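Prolyl 4-hydroxylase (Phytophthora capsici LT1534, PDB 6IUQ) probably hydroxylates proline residues at carbon 4 with molecular oxygen and 2-oxoglutarate, using an iron(II) ion held in a double-stranded beta-helix core. Local coordinates at residues G181-P190 / M213-R224; I93-A101 / T140-G148. All coordinates share one frame; numbering follows the deposited sequence.

Contact 1. Residues G181-P190 / M213-R224; sequences GDGGEVQLFP and MLHRVLPSHAER. With FE2 (Fe (II) ion), chain C.
F189, Q187 and R216 meet on one face of an antiparallel strand pair, 186-189 against 214-217. R216 binds the side-chain oxygen of Q187 side-on, with NE 2.9 Å and NH2 2.7 Å from OE1, and the amide and guanidinium planes lie 29° apart. The F189 ring stands edge-on over one face of the same guanidinium, CZ leading, 3.9 Å from R216 NE, with the planes turned 71°. R216 CG sits between its backbone N and carbonyl carbon (chi1 68°), and from there the extended chain runs alongside Q187. F189 also rests on L214, CD2 to CD2 3.9 Å, where two apolar groups suit a buried place.

The opposite face carries V186, L188, V217 and H215. H215 NE2 binds the iron at 2.3 Å beside H156 and D158, while its ND1 donates to M213 O, which lies in the ring plane and fixes the ring's rotation.

In the loop 181-184, G183 and G184 take positive phi, and their bare backbone packs against P219 O (G183) and against S220 and the R224 side chain (G184). G184 N donates to P219 O at 3.1 Å from above the carbonyl plane; G184 O receives two weak bonds, from R224 NE and NH2. H221 ND1 donates almost straight to G181 O at 2.8 Å.

The pair belongs to the smaller sheet of the double-stranded beta-helix. Its chemistry is divided: guanidinium and phenyl groups join one face to helix 276-287, whereas the other presents a metal ligand whose second nitrogen is engaged by backbone, consistent with NE2 being left to coordinate iron.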
loop_
_atom_site.group_PDB
_atom_site.type_symbol
_atom_site.label_atom_id
_atom_site.label_comp_id
_atom_site.label_asym_id
_atom_site.label_seq_id
_atom_site.Cartn_x
_atom_site.Cartn_y
_atom_site.Cartn_z
ATOM N N GLY A 181 -5.646 2.215 -20.096
ATOM C CA GLY A 181 -4.459 2.065 -20.917
ATOM C C GLY A 181 -3.269 2.846 -20.395
ATOM O O GLY A 181 -2.125 2.508 -20.714
ATOM N N ASP A 182 -3.514 3.888 -19.597
ATOM C CA ASP A 182 -2.409 4.616 -18.964
ATOM C C ASP A 182 -1.648 3.696 -18.022
ATOM O O ASP A 182 -0.472 3.917 -17.753
ATOM C CB ASP A 182 -2.894 5.840 -18.181
ATOM C CG ASP A 182 -3.354 6.979 -19.079
ATOM O OD1 ASP A 182 -2.963 7.011 -20.272
ATOM O OD2 ASP A 182 -4.095 7.854 -18.576
ATOM N N GLY A 183 -2.326 2.663 -17.523
ATOM C CA GLY A 183 -1.706 1.717 -16.610
ATOM C C GLY A 183 -1.409 2.368 -15.274
ATOM O O GLY A 183 -2.019 3.386 -14.918
ATOM N N GLY A 184 -0.459 1.796 -14.543
ATOM C CA GLY A 184 -0.101 2.299 -13.231
ATOM C C GLY A 184 -1.072 1.997 -12.095
ATOM O O GLY A 184 -0.920 2.552 -10.999
ATOM N N GLU A 185 -2.058 1.130 -12.337
ATOM C CA GLU A 185 -2.981 0.734 -11.279
ATOM C C GLU A 185 -2.262 -0.048 -10.187
ATOM O O GLU A 185 -1.227 -0.697 -10.428
ATOM C CB GLU A 185 -4.132 -0.127 -11.813
ATOM C CG GLU A 185 -4.959 0.474 -12.940
ATOM C CD GLU A 185 -4.508 0.005 -14.316
ATOM O OE1 GLU A 185 -3.300 -0.281 -14.487
ATOM O OE2 GLU A 185 -5.366 -0.077 -15.226
ATOM N N VAL A 186 -2.819 0.018 -8.985
ATOM C CA VAL A 186 -2.380 -0.858 -7.922
ATOM C C VAL A 186 -3.361 -2.015 -7.916
ATOM O O VAL A 186 -4.575 -1.806 -7.972
ATOM C CB VAL A 186 -2.306 -0.147 -6.550
ATOM C CG1 VAL A 186 -3.647 0.438 -6.156
ATOM C CG2 VAL A 186 -1.784 -1.107 -5.458
ATOM N N GLN A 187 -2.824 -3.234 -7.945
ATOM C CA GLN A 187 -3.643 -4.435 -7.880
ATOM C C GLN A 187 -3.506 -5.024 -6.488
ATOM O O GLN A 187 -2.397 -5.346 -6.044
ATOM C CB GLN A 187 -3.235 -5.456 -8.953
ATOM C CG GLN A 187 -4.157 -6.675 -9.051
ATOM C CD GLN A 187 -3.908 -7.517 -10.313
ATOM O OE1 GLN A 187 -2.781 -7.885 -10.622
ATOM N NE2 GLN A 187 -4.966 -7.794 -11.049
ATOM N N LEU A 188 -4.638 -5.132 -5.798
ATOM C CA LEU A 188 -4.701 -5.664 -4.451
ATOM C C LEU A 188 -5.125 -7.113 -4.509
ATOM O O LEU A 188 -5.930 -7.487 -5.364
ATOM C CB LEU A 188 -5.695 -4.872 -3.587
ATOM C CG LEU A 188 -5.580 -3.344 -3.604
ATOM C CD1 LEU A 188 -6.784 -2.713 -2.896
ATOM C CD2 LEU A 188 -4.284 -2.879 -2.971
ATOM N N PHE A 189 -4.590 -7.923 -3.595
ATOM C CA PHE A 189 -4.985 -9.325 -3.495
ATOM C C PHE A 189 -5.477 -9.658 -2.093
ATOM O O PHE A 189 -4.749 -10.281 -1.321
ATOM C CB PHE A 189 -3.816 -10.262 -3.844
ATOM C CG PHE A 189 -3.313 -10.123 -5.248
ATOM C CD1 PHE A 189 -3.976 -10.735 -6.303
ATOM C CD2 PHE A 189 -2.158 -9.396 -5.518
ATOM C CE1 PHE A 189 -3.500 -10.623 -7.627
ATOM C CE2 PHE A 189 -1.672 -9.277 -6.835
ATOM C CZ PHE A 189 -2.355 -9.891 -7.890
ATOM N N PRO A 190 -6.696 -9.226 -1.747
ATOM C CA PRO A 190 -7.262 -9.678 -0.466
ATOM C C PRO A 190 -7.197 -11.208 -0.446
ATOM O O PRO A 190 -7.653 -11.830 -1.412
ATOM C CB PRO A 190 -8.713 -9.160 -0.498
ATOM C CG PRO A 190 -8.734 -8.127 -1.573
ATOM C CD PRO A 190 -7.656 -8.456 -2.557
HETATM N N MSE A 213 -1.955 -7.012 3.485
HETATM C CA MSE A 213 -2.521 -6.809 2.158
HETATM C C MSE A 213 -1.486 -6.988 1.043
HETATM O O MSE A 213 -0.657 -6.111 0.791
HETATM C CB MSE A 213 -3.162 -5.422 2.053
HETATM C CG MSE A 213 -3.756 -5.128 0.704
HETATM SE SE MSE A 213 -5.115 -6.454 0.156
HETATM C CE MSE A 213 -6.329 -6.329 1.675
ATOM N N LEU A 214 -1.557 -8.123 0.362
ATOM C CA LEU A 214 -0.669 -8.400 -0.767
ATOM C C LEU A 214 -1.034 -7.473 -1.924
ATOM O O LEU A 214 -2.221 -7.225 -2.179
ATOM C CB LEU A 214 -0.764 -9.883 -1.191
ATOM C CG LEU A 214 0.142 -10.311 -2.355
ATOM C CD1 LEU A 214 1.605 -10.326 -1.937
ATOM C CD2 LEU A 214 -0.269 -11.659 -2.939
ATOM N N HIS A 215 -0.033 -6.929 -2.611
ATOM C CA HIS A 215 -0.320 -6.045 -3.752
ATOM C C HIS A 215 0.863 -5.949 -4.690
ATOM O O HIS A 215 1.948 -6.431 -4.393
ATOM C CB HIS A 215 -0.714 -4.634 -3.289
ATOM C CG HIS A 215 0.360 -3.924 -2.522
ATOM N ND1 HIS A 215 0.659 -4.223 -1.212
ATOM C CD2 HIS A 215 1.213 -2.939 -2.889
ATOM C CE1 HIS A 215 1.637 -3.439 -0.795
ATOM N NE2 HIS A 215 2.006 -2.657 -1.800
ATOM N N ARG A 216 0.619 -5.349 -5.845
ATOM C CA ARG A 216 1.668 -4.986 -6.777
ATOM C C ARG A 216 1.168 -3.792 -7.556
ATOM O O ARG A 216 -0.040 -3.494 -7.583
ATOM C CB ARG A 216 2.017 -6.146 -7.727
ATOM C CG ARG A 216 0.896 -6.490 -8.731
ATOM C CD ARG A 216 1.254 -7.687 -9.609
ATOM N NE ARG A 216 0.086 -8.203 -10.352
ATOM C CZ ARG A 216 0.060 -9.358 -11.024
ATOM N NH1 ARG A 216 1.137 -10.153 -11.069
ATOM N NH2 ARG A 216 -1.044 -9.723 -11.654
ATOM N N VAL A 217 2.102 -3.113 -8.207
ATOM C CA VAL A 217 1.776 -2.021 -9.101
ATOM C C VAL A 217 1.889 -2.519 -10.546
ATOM O O VAL A 217 2.858 -3.181 -10.900
ATOM C CB VAL A 217 2.708 -0.819 -8.831
ATOM C CG1 VAL A 217 2.499 0.270 -9.843
ATOM C CG2 VAL A 217 2.482 -0.269 -7.403
ATOM N N LEU A 218 0.888 -2.227 -11.375
ATOM C CA LEU A 218 0.933 -2.615 -12.790
ATOM C C LEU A 218 1.767 -1.603 -13.579
ATOM O O LEU A 218 1.945 -0.464 -13.137
ATOM C CB LEU A 218 -0.484 -2.737 -13.374
ATOM C CG LEU A 218 -1.355 -3.729 -12.591
ATOM C CD1 LEU A 218 -2.686 -3.958 -13.256
ATOM C CD2 LEU A 218 -0.619 -5.055 -12.429
ATOM N N PRO A 219 2.326 -2.034 -14.727
ATOM C CA PRO A 219 3.161 -1.152 -15.551
ATOM C C PRO A 219 2.415 0.087 -15.993
ATOM O O PRO A 219 1.238 0.017 -16.348
ATOM C CB PRO A 219 3.514 -2.015 -16.768
ATOM C CG PRO A 219 3.387 -3.436 -16.285
ATOM C CD PRO A 219 2.268 -3.408 -15.266
ATOM N N SER A 220 3.117 1.209 -15.975
ATOM C CA SER A 220 2.577 2.470 -16.416
ATOM C C SER A 220 3.125 2.815 -17.799
ATOM O O SER A 220 4.304 2.598 -18.080
ATOM C CB SER A 220 2.920 3.571 -15.407
ATOM O OG SER A 220 2.089 4.718 -15.587
ATOM N N HIS A 221 2.264 3.359 -18.651
ATOM C CA HIS A 221 2.665 3.790 -19.981
ATOM C C HIS A 221 2.671 5.306 -20.067
ATOM O O HIS A 221 2.836 5.876 -21.141
ATOM C CB HIS A 221 1.732 3.191 -21.024
ATOM C CG HIS A 221 1.570 1.712 -20.884
ATOM N ND1 HIS A 221 0.342 1.107 -20.723
ATOM C CD2 HIS A 221 2.490 0.717 -20.845
ATOM C CE1 HIS A 221 0.512 -0.199 -20.606
ATOM N NE2 HIS A 221 1.806 -0.461 -20.674
ATOM N N ALA A 222 2.491 5.947 -18.917
ATOM C CA ALA A 222 2.489 7.401 -18.813
ATOM C C ALA A 222 3.183 7.805 -17.521
ATOM O O ALA A 222 3.392 6.963 -16.645
ATOM C CB ALA A 222 1.063 7.944 -18.850
ATOM N N GLU A 223 3.557 9.079 -17.414
ATOM C CA GLU A 223 4.126 9.619 -16.180
ATOM C C GLU A 223 3.116 9.437 -15.042
ATOM O O GLU A 223 1.921 9.672 -15.223
ATOM C CB GLU A 223 4.497 11.096 -16.347
ATOM C CG GLU A 223 5.341 11.655 -15.204
ATOM C CD GLU A 223 5.608 13.154 -15.334
ATOM O OE1 GLU A 223 4.636 13.921 -15.525
ATOM O OE2 GLU A 223 6.791 13.559 -15.232
ATOM N N ARG A 224 3.605 8.998 -13.886
ATOM C CA ARG A 224 2.756 8.640 -12.750
ATOM C C ARG A 224 3.370 9.184 -11.467
ATOM O O ARG A 224 4.500 8.837 -11.112
ATOM C CB ARG A 224 2.581 7.110 -12.660
ATOM C CG ARG A 224 1.664 6.560 -11.536
ATOM C CD ARG A 224 1.964 5.059 -11.336
ATOM N NE ARG A 224 0.992 4.276 -10.565
ATOM C CZ ARG A 224 1.239 3.777 -9.352
ATOM N NH1 ARG A 224 2.415 4.004 -8.772
ATOM N NH2 ARG A 224 0.318 3.052 -8.713
HETATM FE FE FE2 C . 3.911 -1.329 -1.899
HETATM O O HOH W 1 -3.405 -9.909 0.948
#

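Contact 2. Residues I93-A101 / T140-G148; sequences IFEVDLHDA and TLKLQRNAG
E95 lies alongside Q144 and is crossed by K142, and one carboxylate oxygen, OE2, serves both neighbours. Q144 NE2 reaches it at 2.7 Å on the anti lone pair, with the carboxylate and amide planes only 10° apart. K142 NZ arrives at 2.6 Å from well above the carboxylate plane, making a salt bridge. The two donors therefore approach from different directions. Both E95 and Q144 are extended beyond CG and run the same way from a non-hydrogen-bonded pair, while K142 starts straight (chi1 -178°) and then bends at its last two torsions, which swings the ammonium back over E95.

On the other face V96 and L143 stand side by side, V96 CG1 3.5 Å from L143 CB. Just beyond the strand, L98 meets L141 at an oblique angle, CD1 to CD2 3.5 Å. These aliphatic chains suit a buried place, which helices 46-61 and 108-115 cover through M56, L59 and L110. Farther along, the F94 ring and the R145 guanidinium run in the same direction with planes 12° apart, and F94 CE1 comes 3.6 Å from R145 NH2; R145 NH1 is paired with E223.

Backbone bonds between F94 and R145, and between V96 and L143, add strand 94-97 as the outermost strand of the larger sheet, next to 140-146. At the far end D97 OD1 accepts from H99 N at 2.9 Å, an Asx turn that leads the chain off the strand, and a water links the same oxygen to L141 N.

The side chain of K142 lies, at its nearest atom, about 8 Å from the iron(II) ion. The chemistry thus differs by face: aliphatic chains pack under the helices on a face that ends in the F94-R145 pair, while on the other the E95 carboxylate would offset the lysine charge.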
loop_
_atom_site.group_PDB
_atom_site.type_symbol
_atom_site.label_atom_id
_atom_site.label_comp_id
_atom_site.label_asym_id
_atom_site.label_seq_id
_atom_site.Cartn_x
_atom_site.Cartn_y
_atom_site.Cartn_z
ATOM N N ILE A 93 11.808 5.445 -12.350
ATOM C CA ILE A 93 11.330 5.525 -10.966
ATOM C C ILE A 93 12.204 6.315 -9.999
ATOM O O ILE A 93 13.285 5.918 -9.669
ATOM C CB ILE A 93 11.017 4.150 -10.394
ATOM C CG1 ILE A 93 9.822 3.584 -11.136
ATOM C CG2 ILE A 93 10.709 4.252 -8.909
ATOM C CD1 ILE A 93 9.738 2.092 -11.082
ATOM N N PHE A 94 11.673 7.411 -9.503
ATOM C CA PHE A 94 12.445 8.310 -8.646
ATOM C C PHE A 94 11.651 8.695 -7.389
ATOM O O PHE A 94 10.425 8.838 -7.427
ATOM C CB PHE A 94 12.854 9.571 -9.427
ATOM C CG PHE A 94 13.502 9.278 -10.756
ATOM C CD1 PHE A 94 12.731 9.126 -11.903
ATOM C CD2 PHE A 94 14.880 9.140 -10.854
ATOM C CE1 PHE A 94 13.327 8.847 -13.128
ATOM C CE2 PHE A 94 15.479 8.864 -12.072
ATOM C CZ PHE A 94 14.700 8.714 -13.212
ATOM N N GLU A 95 12.358 8.867 -6.278
ATOM C CA GLU A 95 11.710 9.051 -4.991
ATOM C C GLU A 95 12.366 10.134 -4.149
ATOM O O GLU A 95 13.536 10.444 -4.326
ATOM C CB GLU A 95 11.706 7.730 -4.217
ATOM C CG GLU A 95 10.818 6.666 -4.849
ATOM C CD GLU A 95 10.857 5.343 -4.103
ATOM O OE1 GLU A 95 11.795 5.146 -3.299
ATOM O OE2 GLU A 95 9.946 4.506 -4.317
ATOM N N VAL A 96 11.596 10.711 -3.234
ATOM C CA VAL A 96 12.154 11.595 -2.223
ATOM C C VAL A 96 11.404 11.397 -0.899
ATOM O O VAL A 96 10.196 11.210 -0.869
ATOM C CB VAL A 96 12.123 13.080 -2.669
ATOM C CG1 VAL A 96 10.786 13.457 -3.237
ATOM C CG2 VAL A 96 12.480 13.993 -1.509
ATOM N N ASP A 97 12.150 11.377 0.191
ATOM C CA ASP A 97 11.582 11.267 1.515
ATOM C C ASP A 97 11.506 12.670 2.101
ATOM O O ASP A 97 12.443 13.449 1.953
ATOM C CB ASP A 97 12.446 10.335 2.369
ATOM C CG ASP A 97 11.799 9.970 3.673
ATOM O OD1 ASP A 97 11.146 10.844 4.277
ATOM O OD2 ASP A 97 11.949 8.801 4.093
ATOM N N LEU A 98 10.398 13.009 2.746
ATOM C CA LEU A 98 10.242 14.365 3.273
ATOM C C LEU A 98 10.533 14.458 4.774
ATOM O O LEU A 98 10.033 15.358 5.451
ATOM C CB LEU A 98 8.836 14.897 2.972
ATOM C CG LEU A 98 8.512 15.252 1.510
ATOM C CD1 LEU A 98 7.243 16.077 1.416
ATOM C CD2 LEU A 98 9.657 15.998 0.841
ATOM N N HIS A 99 11.350 13.536 5.288
ATOM C CA HIS A 99 11.746 13.547 6.698
ATOM C C HIS A 99 12.631 14.763 7.008
ATOM O O HIS A 99 12.673 15.247 8.139
ATOM C CB HIS A 99 12.485 12.260 7.060
ATOM C CG HIS A 99 13.873 12.183 6.495
ATOM N ND1 HIS A 99 14.142 11.655 5.249
ATOM C CD2 HIS A 99 15.067 12.570 7.004
ATOM C CE1 HIS A 99 15.441 11.722 5.013
ATOM N NE2 HIS A 99 16.026 12.273 6.062
ATOM N N ASP A 100 13.320 15.243 5.978
ATOM C CA ASP A 100 14.228 16.390 6.059
ATOM C C ASP A 100 13.489 17.725 6.124
ATOM O O ASP A 100 12.902 18.139 5.129
ATOM C CB ASP A 100 15.155 16.380 4.838
ATOM C CG ASP A 100 16.263 17.424 4.917
ATOM O OD1 ASP A 100 16.539 17.946 6.027
ATOM O OD2 ASP A 100 16.835 17.745 3.847
ATOM N N ALA A 101 13.528 18.395 7.281
ATOM C CA ALA A 101 12.889 19.706 7.455
ATOM C C ALA A 101 13.433 20.761 6.488
ATOM O O ALA A 101 12.722 21.698 6.115
ATOM C CB ALA A 101 13.055 20.195 8.888
ATOM N N THR A 140 6.292 8.010 7.696
ATOM C CA THR A 140 7.165 8.239 6.552
ATOM C C THR A 140 6.323 8.859 5.476
ATOM O O THR A 140 5.231 8.372 5.205
ATOM C CB THR A 140 7.799 6.922 6.001
ATOM O OG1 THR A 140 8.740 6.394 6.937
ATOM C CG2 THR A 140 8.498 7.163 4.667
ATOM N N LEU A 141 6.815 9.913 4.846
ATOM C CA LEU A 141 6.098 10.487 3.722
ATOM C C LEU A 141 6.992 10.437 2.493
ATOM O O LEU A 141 7.987 11.155 2.400
ATOM C CB LEU A 141 5.663 11.920 4.037
ATOM C CG LEU A 141 4.572 12.521 3.157
ATOM C CD1 LEU A 141 3.689 13.430 4.013
ATOM C CD2 LEU A 141 5.156 13.269 1.974
ATOM N N LYS A 142 6.637 9.583 1.545
ATOM C CA LYS A 142 7.471 9.380 0.364
ATOM C C LYS A 142 6.783 9.904 -0.910
ATOM O O LYS A 142 5.587 9.694 -1.116
ATOM C CB LYS A 142 7.826 7.895 0.226
ATOM C CG LYS A 142 8.736 7.563 -0.945
ATOM C CD LYS A 142 9.197 6.095 -0.955
ATOM C CE LYS A 142 8.175 5.153 -1.631
ATOM N NZ LYS A 142 7.841 5.483 -3.064
ATOM N N LEU A 143 7.545 10.614 -1.739
ATOM C CA LEU A 143 7.085 11.026 -3.055
ATOM C C LEU A 143 7.710 10.132 -4.116
ATOM O O LEU A 143 8.882 9.785 -4.024
ATOM C CB LEU A 143 7.433 12.485 -3.327
ATOM C CG LEU A 143 7.017 13.500 -2.269
ATOM C CD1 LEU A 143 7.419 14.897 -2.706
ATOM C CD2 LEU A 143 5.516 13.419 -2.018
ATOM N N GLN A 144 6.924 9.754 -5.119
ATOM C CA GLN A 144 7.417 8.873 -6.162
ATOM C C GLN A 144 6.983 9.320 -7.547
ATOM O O GLN A 144 5.803 9.572 -7.787
ATOM C CB GLN A 144 6.948 7.442 -5.927
ATOM C CG GLN A 144 7.330 6.499 -7.055
ATOM C CD GLN A 144 6.962 5.058 -6.780
ATOM O OE1 GLN A 144 5.915 4.580 -7.226
ATOM N NE2 GLN A 144 7.824 4.353 -6.050
ATOM N N ARG A 145 7.952 9.424 -8.453
ATOM C CA ARG A 145 7.661 9.643 -9.861
ATOM C C ARG A 145 8.066 8.401 -10.644
ATOM O O ARG A 145 9.183 7.899 -10.510
ATOM C CB ARG A 145 8.392 10.880 -10.393
ATOM C CG ARG A 145 7.857 11.394 -11.733
ATOM C CD ARG A 145 8.668 12.587 -12.260
ATOM N NE ARG A 145 9.948 12.156 -12.803
ATOM C CZ ARG A 145 10.162 11.904 -14.090
ATOM N NH1 ARG A 145 9.182 12.071 -14.976
ATOM N NH2 ARG A 145 11.361 11.503 -14.491
ATOM N N ASN A 146 7.133 7.888 -11.432
ATOM C CA ASN A 146 7.404 6.789 -12.339
ATOM C C ASN A 146 7.341 7.321 -13.763
ATOM O O ASN A 146 6.284 7.772 -14.215
ATOM C CB ASN A 146 6.399 5.649 -12.125
ATOM C CG ASN A 146 6.607 4.486 -13.083
ATOM O OD1 ASN A 146 7.546 4.482 -13.881
ATOM N ND2 ASN A 146 5.728 3.484 -13.001
ATOM N N ALA A 147 8.478 7.269 -14.455
ATOM C CA ALA A 147 8.614 7.817 -15.801
ATOM C C ALA A 147 7.577 7.294 -16.785
ATOM O O ALA A 147 7.147 8.026 -17.686
ATOM C CB ALA A 147 10.015 7.533 -16.332
ATOM N N GLY A 148 7.170 6.037 -16.602
ATOM C CA GLY A 148 6.257 5.372 -17.519
ATOM C C GLY A 148 7.036 4.458 -18.430
ATOM O O GLY A 148 6.797 4.395 -19.615
HETATM O O HOH W 2 9.179 11.272 6.123
#

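How the contacts relate
Both contacts are antiparallel strand pairs, but in different sheets: contact 1 lies in the smaller sheet of the double-stranded beta-helix, while contact 2 adds 94-97 as an edge strand beside 140-146 in the larger, their centres about 17 Å apart. Contact 1 is nearer the centre of the chain and supplies an iron ligand; contact 2 lies farther out and pairs charges across a partly exposed face. They meet where 213-224 runs into strand 224-232, the neighbour of 140-146. There R224 O and N146 N probably form a hydrogen bond, and S220 packs on N146. The main polar side-chain pair is amide-guanidinium in contact 1 and carboxylate-ammonium in contact 2.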